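Local structure of structural protein ORF273 (Acidianus two-tailed virus, 4ART) at residues A[66-70]-A[71-75]; A[74-77]-A[78-81]; A[113-116]-A[117-120]; A[185-188]-A[189-192]. The protein is a thermo- and acido-stable structural protein of the virion of an archaeal virus, its exact role probably in the particle's architecture. One frame throughout, in Å; residues are numbered along the deposited sequence.

Interaction 1: A[66-70]-A[71-75]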
ATOM      1  N   LYS A  66      21.961 -14.411 -11.547  1.00 36.61           N
ATOM      2  CA  LYS A  66      20.863 -15.362 -11.318  1.00 37.18           C
ATOM      3  C   LYS A  66      19.732 -14.717 -10.559  1.00 40.14           C
ATOM      4  O   LYS A  66      19.975 -13.876  -9.690  1.00 39.79           O
ATOM      5  CB  LYS A  66      21.340 -16.662 -10.637  1.00 41.22           C
ATOM      6  CG  LYS A  66      21.829 -17.710 -11.627  1.00 58.70           C
ATOM      7  CD  LYS A  66      20.802 -18.834 -11.785  1.00 74.41           C
ATOM      8  CE  LYS A  66      21.440 -20.161 -11.570  1.00105.80           C
ATOM      9  NZ  LYS A  66      20.439 -21.267 -11.502  1.00124.08           N
ATOM     10  N   ILE A  67      18.492 -15.059 -10.927  1.00 35.66           N
ATOM     11  CA  ILE A  67      17.302 -14.509 -10.278  1.00 34.24           C
ATOM     12  C   ILE A  67      16.521 -15.602  -9.523  1.00 38.92           C
ATOM     13  O   ILE A  67      16.275 -16.673 -10.075  1.00 40.66           O
ATOM     14  CB  ILE A  67      16.429 -13.654 -11.254  1.00 35.47           C
ATOM     15  CG1 ILE A  67      15.310 -12.859 -10.499  1.00 34.11           C
ATOM     16  CG2 ILE A  67      15.887 -14.490 -12.429  1.00 37.17           C
ATOM     17  CD1 ILE A  67      14.663 -11.664 -11.267  1.00 30.73           C
ATOM     18  N   TYR A  68      16.164 -15.342  -8.263  1.00 35.06           N
ATOM     19  CA  TYR A  68      15.401 -16.303  -7.463  1.00 37.82           C
ATOM     20  C   TYR A  68      14.251 -15.635  -6.715  1.00 43.04           C
ATOM     21  O   TYR A  68      14.462 -14.541  -6.187  1.00 40.75           O
ATOM     22  CB  TYR A  68      16.290 -16.971  -6.404  1.00 40.08           C
ATOM     23  CG  TYR A  68      17.485 -17.709  -6.938  1.00 43.86           C
ATOM     24  CD1 TYR A  68      17.396 -19.053  -7.287  1.00 49.02           C
ATOM     25  CD2 TYR A  68      18.733 -17.102  -6.986  1.00 43.64           C
ATOM     26  CE1 TYR A  68      18.506 -19.757  -7.737  1.00 50.28           C
ATOM     27  CE2 TYR A  68      19.855 -17.798  -7.431  1.00 46.40           C
ATOM     28  CZ  TYR A  68      19.733 -19.125  -7.808  1.00 55.20           C
ATOM     29  OH  TYR A  68      20.821 -19.828  -8.267  1.00 63.24           O
ATOM     30  N   PRO A  69      13.080 -16.322  -6.538  1.00 42.64           N
ATOM     31  CA  PRO A  69      12.020 -15.763  -5.677  1.00 42.21           C
ATOM     32  C   PRO A  69      12.594 -15.602  -4.262  1.00 44.46           C
ATOM     33  O   PRO A  69      13.259 -16.511  -3.778  1.00 44.02           O
ATOM     34  CB  PRO A  69      10.937 -16.852  -5.726  1.00 45.94           C
ATOM     35  CG  PRO A  69      11.191 -17.574  -7.015  1.00 50.28           C
ATOM     36  CD  PRO A  69      12.678 -17.638  -7.075  1.00 45.59           C
ATOM     37  N   ALA A  70      12.450 -14.406  -3.663  1.00 39.85           N
ATOM     38  CA  ALA A  70      13.017 -14.036  -2.359  1.00 39.70           C
ATOM     39  C   ALA A  70      12.632 -14.932  -1.155  1.00 44.78           C
ATOM     40  O   ALA A  70      13.483 -15.222  -0.299  1.00 41.75           O
ATOM     41  CB  ALA A  70      12.729 -12.569  -2.066  1.00 39.12           C
ATOM     42  N   SER A  71      11.365 -15.385  -1.113  1.00 46.06           N
ATOM     43  CA  SER A  71      10.839 -16.249  -0.046  1.00 50.37           C
ATOM     44  C   SER A  71      11.615 -17.563   0.031  1.00 54.51           C
ATOM     45  O   SER A  71      12.040 -17.957   1.118  1.00 54.02           O
ATOM     46  CB  SER A  71       9.349 -16.528  -0.257  1.00 58.44           C
ATOM     47  OG  SER A  71       9.130 -17.037  -1.567  1.00 74.38           O
ATOM     48  N   ASP A  72      11.797 -18.228  -1.132  1.00 51.54           N
ATOM     49  CA  ASP A  72      12.532 -19.493  -1.253  1.00 52.41           C
ATOM     50  C   ASP A  72      14.002 -19.272  -0.872  1.00 51.76           C
ATOM     51  O   ASP A  72      14.541 -20.036  -0.074  1.00 54.04           O
ATOM     52  CB  ASP A  72      12.462 -20.042  -2.706  1.00 54.93           C
ATOM     53  CG  ASP A  72      11.093 -20.438  -3.249  1.00 68.90           C
ATOM     54  OD1 ASP A  72      10.202 -20.780  -2.436  1.00 70.40           O
ATOM     55  OD2 ASP A  72      10.935 -20.466  -4.495  1.00 75.97           O
ATOM     56  N   TYR A  73      14.623 -18.195  -1.416  1.00 41.96           N
ATOM     57  CA  TYR A  73      16.024 -17.853  -1.199  1.00 39.64           C
ATOM     58  C   TYR A  73      16.332 -17.655   0.279  1.00 46.46           C
ATOM     59  O   TYR A  73      17.354 -18.160   0.768  1.00 48.64           O
ATOM     60  CB  TYR A  73      16.447 -16.642  -2.053  1.00 36.15           C
ATOM     61  CG  TYR A  73      17.942 -16.487  -2.166  1.00 36.59           C
ATOM     62  CD1 TYR A  73      18.671 -15.811  -1.188  1.00 36.70           C
ATOM     63  CD2 TYR A  73      18.637 -17.030  -3.237  1.00 38.98           C
ATOM     64  CE1 TYR A  73      20.050 -15.680  -1.279  1.00 36.96           C
ATOM     65  CE2 TYR A  73      20.018 -16.886  -3.348  1.00 42.50           C
ATOM     66  CZ  TYR A  73      20.719 -16.216  -2.358  1.00 45.97           C
ATOM     67  OH  TYR A  73      22.083 -16.122  -2.422  1.00 45.64           O
ATOM     68  N   ASP A  74      15.418 -16.981   1.006  1.00 42.87           N
ATOM     69  CA  ASP A  74      15.523 -16.762   2.451  1.00 42.51           C
ATOM     70  C   ASP A  74      15.585 -18.072   3.223  1.00 48.89           C
ATOM     71  O   ASP A  74      16.294 -18.127   4.228  1.00 48.65           O
ATOM     72  CB  ASP A  74      14.376 -15.875   2.972  1.00 43.49           C
ATOM     73  CG  ASP A  74      14.471 -14.401   2.551  1.00 48.10           C
ATOM     74  OD1 ASP A  74      15.589 -13.935   2.246  1.00 46.69           O
ATOM     75  OD2 ASP A  74      13.429 -13.720   2.540  1.00 51.03           O
ATOM     76  N   ILE A  75      14.841 -19.125   2.763  1.00 46.18           N
ATOM     77  CA  ILE A  75      14.826 -20.464   3.376  1.00 48.59           C
ATOM     78  C   ILE A  75      16.179 -21.141   3.130  1.00 50.91           C
ATOM     79  O   ILE A  75      16.749 -21.713   4.058  1.00 53.09           O
ATOM     80  CB  ILE A  75      13.623 -21.334   2.895  1.00 53.72           C
ATOM     81  CG1 ILE A  75      12.236 -20.652   3.119  1.00 54.56           C
ATOM     82  CG2 ILE A  75      13.670 -22.772   3.433  1.00 57.03           C
ATOM     83  CD1 ILE A  75      11.509 -20.641   4.514  1.00 67.09           C
TER

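Interaction 2: A[74-77]-A[78-81]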
ATOM      1  N   ASP A  74      15.418 -16.981   1.006  1.00 42.87           N
ATOM      2  CA  ASP A  74      15.523 -16.762   2.451  1.00 42.51           C
ATOM      3  C   ASP A  74      15.585 -18.072   3.223  1.00 48.89           C
ATOM      4  O   ASP A  74      16.294 -18.127   4.228  1.00 48.65           O
ATOM      5  CB  ASP A  74      14.376 -15.875   2.972  1.00 43.49           C
ATOM      6  CG  ASP A  74      14.471 -14.401   2.551  1.00 48.10           C
ATOM      7  OD1 ASP A  74      15.589 -13.935   2.246  1.00 46.69           O
ATOM      8  OD2 ASP A  74      13.429 -13.720   2.540  1.00 51.03           O
ATOM      9  N   ILE A  75      14.841 -19.125   2.763  1.00 46.18           N
ATOM     10  CA  ILE A  75      14.826 -20.464   3.376  1.00 48.59           C
ATOM     11  C   ILE A  75      16.179 -21.141   3.130  1.00 50.91           C
ATOM     12  O   ILE A  75      16.749 -21.713   4.058  1.00 53.09           O
ATOM     13  CB  ILE A  75      13.623 -21.334   2.895  1.00 53.72           C
ATOM     14  CG1 ILE A  75      12.236 -20.652   3.119  1.00 54.56           C
ATOM     15  CG2 ILE A  75      13.670 -22.772   3.433  1.00 57.03           C
ATOM     16  CD1 ILE A  75      11.509 -20.641   4.514  1.00 67.09           C
ATOM     17  N   GLU A  76      16.706 -21.037   1.898  1.00 44.34           N
ATOM     18  CA  GLU A  76      18.021 -21.580   1.520  1.00 45.24           C
ATOM     19  C   GLU A  76      19.160 -20.924   2.320  1.00 49.99           C
ATOM     20  O   GLU A  76      20.115 -21.608   2.678  1.00 52.13           O
ATOM     21  CB  GLU A  76      18.259 -21.469   0.002  1.00 45.43           C
ATOM     22  CG  GLU A  76      17.290 -22.283  -0.846  1.00 59.02           C
ATOM     23  CD  GLU A  76      17.363 -23.787  -0.660  1.00 86.37           C
ATOM     24  OE1 GLU A  76      18.166 -24.429  -1.377  1.00 83.81           O
ATOM     25  OE2 GLU A  76      16.629 -24.322   0.205  1.00 67.71           O
ATOM     26  N   VAL A  77      19.026 -19.627   2.667  1.00 45.24           N
ATOM     27  CA  VAL A  77      19.992 -18.906   3.511  1.00 44.51           C
ATOM     28  C   VAL A  77      19.924 -19.489   4.934  1.00 50.79           C
ATOM     29  O   VAL A  77      20.962 -19.861   5.505  1.00 52.44           O
ATOM     30  CB  VAL A  77      19.779 -17.364   3.476  1.00 45.29           C
ATOM     31  CG1 VAL A  77      20.651 -16.668   4.523  1.00 45.77           C
ATOM     32  CG2 VAL A  77      20.075 -16.804   2.084  1.00 42.37           C
ATOM     33  N   GLU A  78      18.685 -19.610   5.463  1.00 47.41           N
ATOM     34  CA  GLU A  78      18.326 -20.168   6.778  1.00 50.60           C
ATOM     35  C   GLU A  78      18.861 -21.608   6.966  1.00 55.55           C
ATOM     36  O   GLU A  78      19.036 -22.042   8.110  1.00 60.54           O
ATOM     37  CB  GLU A  78      16.783 -20.117   6.953  1.00 52.23           C
ATOM     38  CG  GLU A  78      16.312 -19.966   8.393  1.00 67.87           C
ATOM     39  CD  GLU A  78      14.844 -20.213   8.709  1.00 90.05           C
ATOM     40  OE1 GLU A  78      14.059 -20.546   7.791  1.00 75.38           O
ATOM     41  OE2 GLU A  78      14.485 -20.093   9.903  1.00 90.39           O
ATOM     42  N   LYS A  79      19.127 -22.327   5.844  1.00 49.73           N
ATOM     43  CA  LYS A  79      19.642 -23.704   5.754  1.00 51.59           C
ATOM     44  C   LYS A  79      21.156 -23.740   5.588  1.00 57.72           C
ATOM     45  O   LYS A  79      21.761 -24.790   5.738  1.00 60.03           O
ATOM     46  CB  LYS A  79      19.026 -24.435   4.546  1.00 53.02           C
ATOM     47  CG  LYS A  79      17.631 -24.976   4.764  1.00 67.66           C
ATOM     48  CD  LYS A  79      17.120 -25.704   3.538  1.00 74.18           C
ATOM     49  CE  LYS A  79      15.656 -26.049   3.646  1.00 80.55           C
ATOM     50  NZ  LYS A  79      15.067 -26.371   2.320  1.00 94.99           N
ATOM     51  N   GLY A  80      21.744 -22.620   5.207  1.00 55.28           N
ATOM     52  CA  GLY A  80      23.177 -22.521   4.961  1.00 56.54           C
ATOM     53  C   GLY A  80      23.563 -22.907   3.549  1.00 63.31           C
ATOM     54  O   GLY A  80      24.755 -23.023   3.251  1.00 65.98           O
ATOM     55  N   LYS A  81      22.555 -23.105   2.666  1.00 59.12           N
ATOM     56  CA  LYS A  81      22.750 -23.461   1.254  1.00 58.67           C
ATOM     57  C   LYS A  81      23.148 -22.248   0.437  1.00 60.79           C
ATOM     58  O   LYS A  81      24.101 -22.324  -0.333  1.00 62.67           O
ATOM     59  CB  LYS A  81      21.494 -24.127   0.663  1.00 61.39           C
ATOM     60  CG  LYS A  81      21.329 -25.601   1.038  1.00 68.52           C
ATOM     61  CD  LYS A  81      20.614 -26.413  -0.064  1.00 80.85           C
ATOM     62  CE  LYS A  81      21.548 -26.858  -1.183  1.00 90.07           C
ATOM     63  NZ  LYS A  81      20.833 -27.558  -2.282  1.00 94.06           N
TER

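Interaction 3: A[113-116]-A[117-120]. With SO4 (sulfate ion), chain E.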
ATOM      1  N   ILE A 113       9.990   2.892   2.462  1.00 38.38           N
ATOM      2  CA  ILE A 113      10.952   3.579   3.336  1.00 36.95           C
ATOM      3  C   ILE A 113      11.681   2.542   4.182  1.00 34.46           C
ATOM      4  O   ILE A 113      12.913   2.571   4.285  1.00 32.53           O
ATOM      5  CB  ILE A 113      10.251   4.696   4.189  1.00 40.35           C
ATOM      6  CG1 ILE A 113      10.090   5.970   3.354  1.00 39.86           C
ATOM      7  CG2 ILE A 113      11.018   5.041   5.503  1.00 42.95           C
ATOM      8  CD1 ILE A 113      11.418   6.732   2.958  1.00 45.37           C
ATOM      9  N   SER A 114      10.907   1.591   4.727  1.00 27.86           N
ATOM     10  CA  SER A 114      11.404   0.498   5.549  1.00 28.40           C
ATOM     11  C   SER A 114      12.529  -0.242   4.844  1.00 32.21           C
ATOM     12  O   SER A 114      13.568  -0.484   5.445  1.00 34.63           O
ATOM     13  CB  SER A 114      10.273  -0.472   5.903  1.00 32.41           C
ATOM     14  OG  SER A 114       9.252   0.148   6.662  1.00 51.36           O
ATOM     15  N   ASP A 115      12.319  -0.610   3.591  1.00 28.89           N
ATOM     16  CA  ASP A 115      13.299  -1.316   2.772  1.00 29.06           C
ATOM     17  C   ASP A 115      14.582  -0.529   2.547  1.00 29.63           C
ATOM     18  O   ASP A 115      15.651  -1.070   2.812  1.00 29.33           O
ATOM     19  CB  ASP A 115      12.690  -1.747   1.419  1.00 31.14           C
ATOM     20  CG  ASP A 115      11.844  -3.017   1.485  1.00 34.14           C
ATOM     21  OD1 ASP A 115      11.986  -3.769   2.443  1.00 35.33           O
ATOM     22  OD2 ASP A 115      11.056  -3.252   0.559  1.00 39.30           O
ATOM     23  N   ILE A 116      14.497   0.725   2.109  1.00 27.43           N
ATOM     24  CA  ILE A 116      15.697   1.573   1.847  1.00 29.22           C
ATOM     25  C   ILE A 116      16.503   1.813   3.103  1.00 31.43           C
ATOM     26  O   ILE A 116      17.728   1.747   3.066  1.00 31.23           O
ATOM     27  CB  ILE A 116      15.380   2.916   1.124  1.00 33.34           C
ATOM     28  CG1 ILE A 116      14.454   2.712  -0.012  1.00 36.31           C
ATOM     29  CG2 ILE A 116      16.619   3.773   0.726  1.00 32.81           C
ATOM     30  CD1 ILE A 116      13.331   3.422   0.328  1.00 57.35           C
ATOM     31  N   LEU A 117      15.818   2.100   4.209  1.00 27.49           N
ATOM     32  CA  LEU A 117      16.477   2.296   5.490  1.00 27.98           C
ATOM     33  C   LEU A 117      17.196   1.000   5.901  1.00 32.43           C
ATOM     34  O   LEU A 117      18.362   1.064   6.275  1.00 32.35           O
ATOM     35  CB  LEU A 117      15.439   2.678   6.560  1.00 27.78           C
ATOM     36  CG  LEU A 117      16.025   2.989   7.933  1.00 31.31           C
ATOM     37  CD1 LEU A 117      16.986   4.175   7.869  1.00 30.45           C
ATOM     38  CD2 LEU A 117      14.935   3.188   8.971  1.00 31.45           C
ATOM     39  N   LYS A 118      16.507  -0.164   5.820  1.00 28.59           N
ATOM     40  CA  LYS A 118      17.081  -1.473   6.155  1.00 30.31           C
ATOM     41  C   LYS A 118      18.315  -1.732   5.274  1.00 36.67           C
ATOM     42  O   LYS A 118      19.384  -2.056   5.787  1.00 38.21           O
ATOM     43  CB  LYS A 118      16.034  -2.588   5.959  1.00 32.83           C
ATOM     44  CG  LYS A 118      16.579  -4.015   6.066  1.00 43.15           C
ATOM     45  CD  LYS A 118      15.480  -5.068   5.944  1.00 55.44           C
ATOM     46  CE  LYS A 118      15.099  -5.434   4.546  1.00 77.05           C
ATOM     47  NZ  LYS A 118      13.852  -6.245   4.526  1.00 91.87           N
ATOM     48  N   PHE A 119      18.156  -1.574   3.963  1.00 34.13           N
ATOM     49  CA  PHE A 119      19.214  -1.767   2.973  1.00 34.90           C
ATOM     50  C   PHE A 119      20.407  -0.825   3.227  1.00 37.23           C
ATOM     51  O   PHE A 119      21.531  -1.301   3.209  1.00 37.73           O
ATOM     52  CB  PHE A 119      18.656  -1.630   1.538  1.00 36.47           C
ATOM     53  CG  PHE A 119      17.553  -2.617   1.132  1.00 38.94           C
ATOM     54  CD1 PHE A 119      17.425  -3.847   1.762  1.00 43.27           C
ATOM     55  CD2 PHE A 119      16.690  -2.336   0.068  1.00 41.75           C
ATOM     56  CE1 PHE A 119      16.437  -4.774   1.347  1.00 45.39           C
ATOM     57  CE2 PHE A 119      15.700  -3.270  -0.334  1.00 44.91           C
ATOM     58  CZ  PHE A 119      15.583  -4.471   0.311  1.00 44.09           C
ATOM     59  N   TYR A 120      20.167   0.472   3.538  1.00 31.54           N
ATOM     60  CA  TYR A 120      21.256   1.426   3.836  1.00 32.05           C
ATOM     61  C   TYR A 120      21.978   1.027   5.108  1.00 36.02           C
ATOM     62  O   TYR A 120      23.209   0.960   5.104  1.00 37.20           O
ATOM     63  CB  TYR A 120      20.771   2.900   3.938  1.00 33.54           C
ATOM     64  CG  TYR A 120      21.851   3.827   4.487  1.00 35.45           C
ATOM     65  CD1 TYR A 120      22.813   4.384   3.647  1.00 37.19           C
ATOM     66  CD2 TYR A 120      21.952   4.086   5.857  1.00 36.70           C
ATOM     67  CE1 TYR A 120      23.857   5.163   4.155  1.00 39.82           C
ATOM     68  CE2 TYR A 120      22.970   4.892   6.374  1.00 38.77           C
ATOM     69  CZ  TYR A 120      23.923   5.427   5.520  1.00 47.02           C
ATOM     70  OH  TYR A 120      24.938   6.199   6.042  1.00 50.63           O
TER
HETATM   71  S   SO4 E1273       6.351   0.456   4.015  0.55 58.34           S
HETATM   72  O1  SO4 E1273       7.548   1.277   4.023  0.55 56.77           O
HETATM   73  O2  SO4 E1273       6.188  -0.288   2.773  0.55 59.11           O
HETATM   74  O3  SO4 E1273       6.431  -0.491   5.129  0.55 58.19           O
HETATM   75  O4  SO4 E1273       5.169   1.316   4.161  0.55 60.53           O
HETATM   76  O   HOH W   1      11.645  -3.667   5.278  1.00 47.15           O

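Interaction 4: A[185-188]-A[189-192]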
ATOM      1  N   THR A 185      24.818  -3.332  16.276  1.00 47.32           N
ATOM      2  CA  THR A 185      23.480  -3.889  16.206  1.00 45.94           C
ATOM      3  C   THR A 185      22.557  -2.847  16.832  1.00 47.88           C
ATOM      4  O   THR A 185      22.815  -2.395  17.949  1.00 49.68           O
ATOM      5  CB  THR A 185      23.391  -5.236  16.944  1.00 53.48           C
ATOM      6  OG1 THR A 185      24.438  -6.096  16.493  1.00 53.59           O
ATOM      7  CG2 THR A 185      22.028  -5.914  16.751  1.00 53.25           C
ATOM      8  N   ILE A 186      21.496  -2.472  16.127  1.00 41.04           N
ATOM      9  CA  ILE A 186      20.500  -1.526  16.640  1.00 39.53           C
ATOM     10  C   ILE A 186      19.233  -2.285  17.051  1.00 42.66           C
ATOM     11  O   ILE A 186      18.986  -3.389  16.554  1.00 41.77           O
ATOM     12  CB  ILE A 186      20.222  -0.383  15.617  1.00 41.02           C
ATOM     13  CG1 ILE A 186      19.491  -0.886  14.352  1.00 39.41           C
ATOM     14  CG2 ILE A 186      21.517   0.340  15.271  1.00 43.03           C
ATOM     15  CD1 ILE A 186      18.612   0.115  13.689  1.00 45.72           C
ATOM     16  N   THR A 187      18.430  -1.705  17.941  1.00 39.46           N
ATOM     17  CA  THR A 187      17.172  -2.325  18.361  1.00 38.95           C
ATOM     18  C   THR A 187      16.086  -1.997  17.313  1.00 39.27           C
ATOM     19  O   THR A 187      16.275  -1.094  16.480  1.00 36.49           O
ATOM     20  CB  THR A 187      16.724  -1.786  19.738  1.00 48.99           C
ATOM     21  OG1 THR A 187      16.448  -0.395  19.601  1.00 48.40           O
ATOM     22  CG2 THR A 187      17.753  -2.018  20.851  1.00 49.08           C
ATOM     23  N   ALA A 188      14.927  -2.683  17.405  1.00 35.73           N
ATOM     24  CA  ALA A 188      13.756  -2.423  16.562  1.00 34.18           C
ATOM     25  C   ALA A 188      13.246  -0.998  16.852  1.00 35.67           C
ATOM     26  O   ALA A 188      12.837  -0.287  15.934  1.00 33.85           O
ATOM     27  CB  ALA A 188      12.666  -3.442  16.854  1.00 34.90           C
ATOM     28  N   ASP A 189      13.311  -0.581  18.139  1.00 33.14           N
ATOM     29  CA  ASP A 189      12.905   0.753  18.576  1.00 33.24           C
ATOM     30  C   ASP A 189      13.731   1.838  17.907  1.00 37.61           C
ATOM     31  O   ASP A 189      13.160   2.830  17.453  1.00 36.77           O
ATOM     32  CB  ASP A 189      12.936   0.882  20.093  1.00 36.09           C
ATOM     33  CG  ASP A 189      11.875   0.027  20.765  1.00 49.90           C
ATOM     34  OD1 ASP A 189      10.732  -0.037  20.236  1.00 48.34           O
ATOM     35  OD2 ASP A 189      12.199  -0.632  21.775  1.00 58.25           O
ATOM     36  N   GLU A 190      15.056   1.620  17.791  1.00 34.81           N
ATOM     37  CA  GLU A 190      15.984   2.553  17.128  1.00 32.19           C
ATOM     38  C   GLU A 190      15.699   2.650  15.645  1.00 34.86           C
ATOM     39  O   GLU A 190      15.758   3.735  15.073  1.00 32.99           O
ATOM     40  CB  GLU A 190      17.433   2.157  17.385  1.00 34.48           C
ATOM     41  CG  GLU A 190      17.856   2.464  18.815  1.00 42.03           C
ATOM     42  CD  GLU A 190      19.299   2.123  19.141  1.00 58.04           C
ATOM     43  OE1 GLU A 190      19.749   1.007  18.795  1.00 45.12           O
ATOM     44  OE2 GLU A 190      19.970   2.967  19.777  1.00 53.84           O
ATOM     45  N   PHE A 191      15.389   1.516  15.018  1.00 31.96           N
ATOM     46  CA  PHE A 191      15.026   1.474  13.613  1.00 29.14           C
ATOM     47  C   PHE A 191      13.756   2.315  13.415  1.00 29.55           C
ATOM     48  O   PHE A 191      13.716   3.162  12.526  1.00 27.93           O
ATOM     49  CB  PHE A 191      14.800   0.022  13.156  1.00 30.99           C
ATOM     50  CG  PHE A 191      14.448  -0.106  11.704  1.00 31.36           C
ATOM     51  CD1 PHE A 191      13.125  -0.003  11.278  1.00 30.95           C
ATOM     52  CD2 PHE A 191      15.425  -0.353  10.771  1.00 34.28           C
ATOM     53  CE1 PHE A 191      12.801  -0.097   9.947  1.00 32.53           C
ATOM     54  CE2 PHE A 191      15.097  -0.453   9.440  1.00 33.72           C
ATOM     55  CZ  PHE A 191      13.784  -0.317   9.041  1.00 31.28           C
ATOM     56  N   ASN A 192      12.732   2.088  14.265  1.00 27.72           N
ATOM     57  CA  ASN A 192      11.455   2.801  14.226  1.00 26.85           C
ATOM     58  C   ASN A 192      11.592   4.308  14.408  1.00 34.01           C
ATOM     59  O   ASN A 192      10.936   5.062  13.682  1.00 34.67           O
ATOM     60  CB  ASN A 192      10.447   2.174  15.204  1.00 19.48           C
ATOM     61  CG  ASN A 192      10.008   0.783  14.803  1.00 32.53           C
ATOM     62  OD1 ASN A 192      10.033   0.397  13.619  1.00 31.25           O
ATOM     63  ND2 ASN A 192       9.598   0.000  15.785  1.00 29.41           N
TER

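Interaction 1: A[66-70]-A[71-75]
The backbone O of A70 accepts the N-H of D74, at 2.9 Å from A70 O to D74 N. One residue earlier comes the longer bond from Y73 N to P69 O, 3.2 Å, so the first turn is held by two successive i to i+4 bonds. The side chain of D74 folds back beside the same A70 carbonyl, but its carboxylate finds its partner outside, OD1 bonding to the hydroxyl of Y60. Y68 and Y73 meet where the strand runs into the helix. Y73 swings CG away from its own backbone N (chi1 -164°), which carries the ring back toward the strand, where CD2 of Y73 lies 3.8 Å from CD2 of Y68. The rings are inclined by 43° with centroids 5.5 Å apart. The hydroxyl of Y73 is hydrogen-bonded to the backbone O of S83. OD2 of D72 lies 3.8 Å from CB of P69, a loose contact. P69, the last residue of strand 67-69, outermost in the mixed sheet of this chain, occupies the N-cap of helix 70-78: a tight strand-to-helix junction, the two axes nearly perpendicular at 91°.

Interaction 2: A[74-77]-A[78-81]
Helix 70-78 runs out here: a regular bond from E78 N to D74 O (3.1 Å) is followed by a weak one from K79 N to I75 O, and then the chain turns off at G80, whose phi is +87°. Two amides point back into the last turn. G80 N reaches V77 O at 2.9 Å, coming from above the carbonyl plane, while K81 N meets E76 O, also at 2.9 Å, almost in line with the C=O bond. E76 O also takes a weak bond from K79 N, which is shared between I75 O and E76 O. A side chain at the backbone angles of G80 would collide with the carbonyl O of K79, and glycine avoids this. Among the side chains, E76 is central. Its chain bends at chi2 (-64°), bringing the carboxylate between two lysines: OE2 forms a salt bridge to NZ of K79 at 3.3 Å, with only a weak hydrogen bond in it, and OE1 lies 3.4 Å from CD of K81, whose ammonium stays beyond salt-bridge range. K79 is extended past CG, and its CE passes CG2 of I75 at 3.8 Å. The pairing lies at the surface, where solvent would probably weaken its electrostatic pull. V77 packs on V132 and E76 on R82. Glycine with positive phi and paired back-bonds make this a Schellman motif, closing the C-terminal end of the helix.

Interaction 3: A[113-116]-A[117-120]
One face of the F119 ring carries the backbone O of D115, 2.9 Å above the ring plane and offset toward the rim; CG of F119 is nearest to it, at 3.0 Å. The D115 side chain runs alongside the ring, its carboxylate plane only 11° from that of F119, and CB of D115 sits 3.8 Å from CE2 of F119. With chi1 at -60°, F119 directs its ring back along the helix over this carbonyl. That same O is also the acceptor for F119 N, at 2.8 Å and nearly straight. D115 leans beside K118, whose chain bends at chi3 (84°); OD1 of D115 and NZ of K118 are 3.7 Å apart, a long salt bridge, and a water that donates to OD1 and weakly accepts from NZ links the two. A sulfate, probably from the crystallisation liquor, receives a weak bond from S114 N and is also hydrogen-bonded to S112 OG, while S114 OG bonds to E195. Helix 113-123 lies among helices: L117 faces helix 188-201, Y120 packs on helix 171-179, and I116 and F119 reach helix 162-168. F119 also meets F90 of strand 87-96 edge-to-face, joining the helix to the mixed sheet.

Interaction 4: A[185-188]-A[189-192]
T187 and E190 hold each other by two reciprocal bonds. E190 N donates to OG1 of T187 at 3.0 Å, and T187 N returns a bond of 3.1 Å to OE1 of E190, with an N-H...O angle of 163°, on the anti lone pair of that oxygen. This is a capping box, with T187 at the N-cap of helix 188-201. The T187 hydroxyl can reach the amide because OG1 stands between the backbone N and the carbonyl carbon (chi1 64°), while E190 runs extended from CG back across the first turn. OE1 of E190 also lies 3.4 Å from CA of I186. The first turn itself is regular: F191 N bonds to T187 O at 3.1 Å and N192 N to A188 O at 2.9 Å. Apolar contact adds to it where CD1 of I186 approaches CB of F191 at 3.9 Å, close to the plane of the F191 ring and at its edge. R184, just before the segment, forms a salt bridge to OE1 of E190 and so probably steadies the carboxylate; this oxygen is shared by an amide and a guanidinium group. I186 belongs to strand 185-186, paired in parallel with strand 127-128, and packs on L179 of helix 171-179. F191 lies against L117 and L121 of helix 113-123, and meets F228 of the second subunit with the rings steeply inclined.

Interactions 1 and 2 share D74 and I75 and follow helix 70-78 from its start to its end, their centres about 9 Å apart. Interaction 1 is partly buried against strand 58-62, whereas interaction 2 lies at the surface, about 24 Å from the chain centre, and combines the backbone bonds of a helix end with an exposed charged pair. Interaction 3 is nearest that centre, about 10 Å away, and has four buried apolar residues, with a charged pair and a sulfate beside them. It touches interaction 4 directly, L117 CD2 lying 3.7 Å from F191 CE2. Interactions 1 and 4 both join a strand to a helix start, but only the latter has a side-chain capping box, and it also reaches the second subunit.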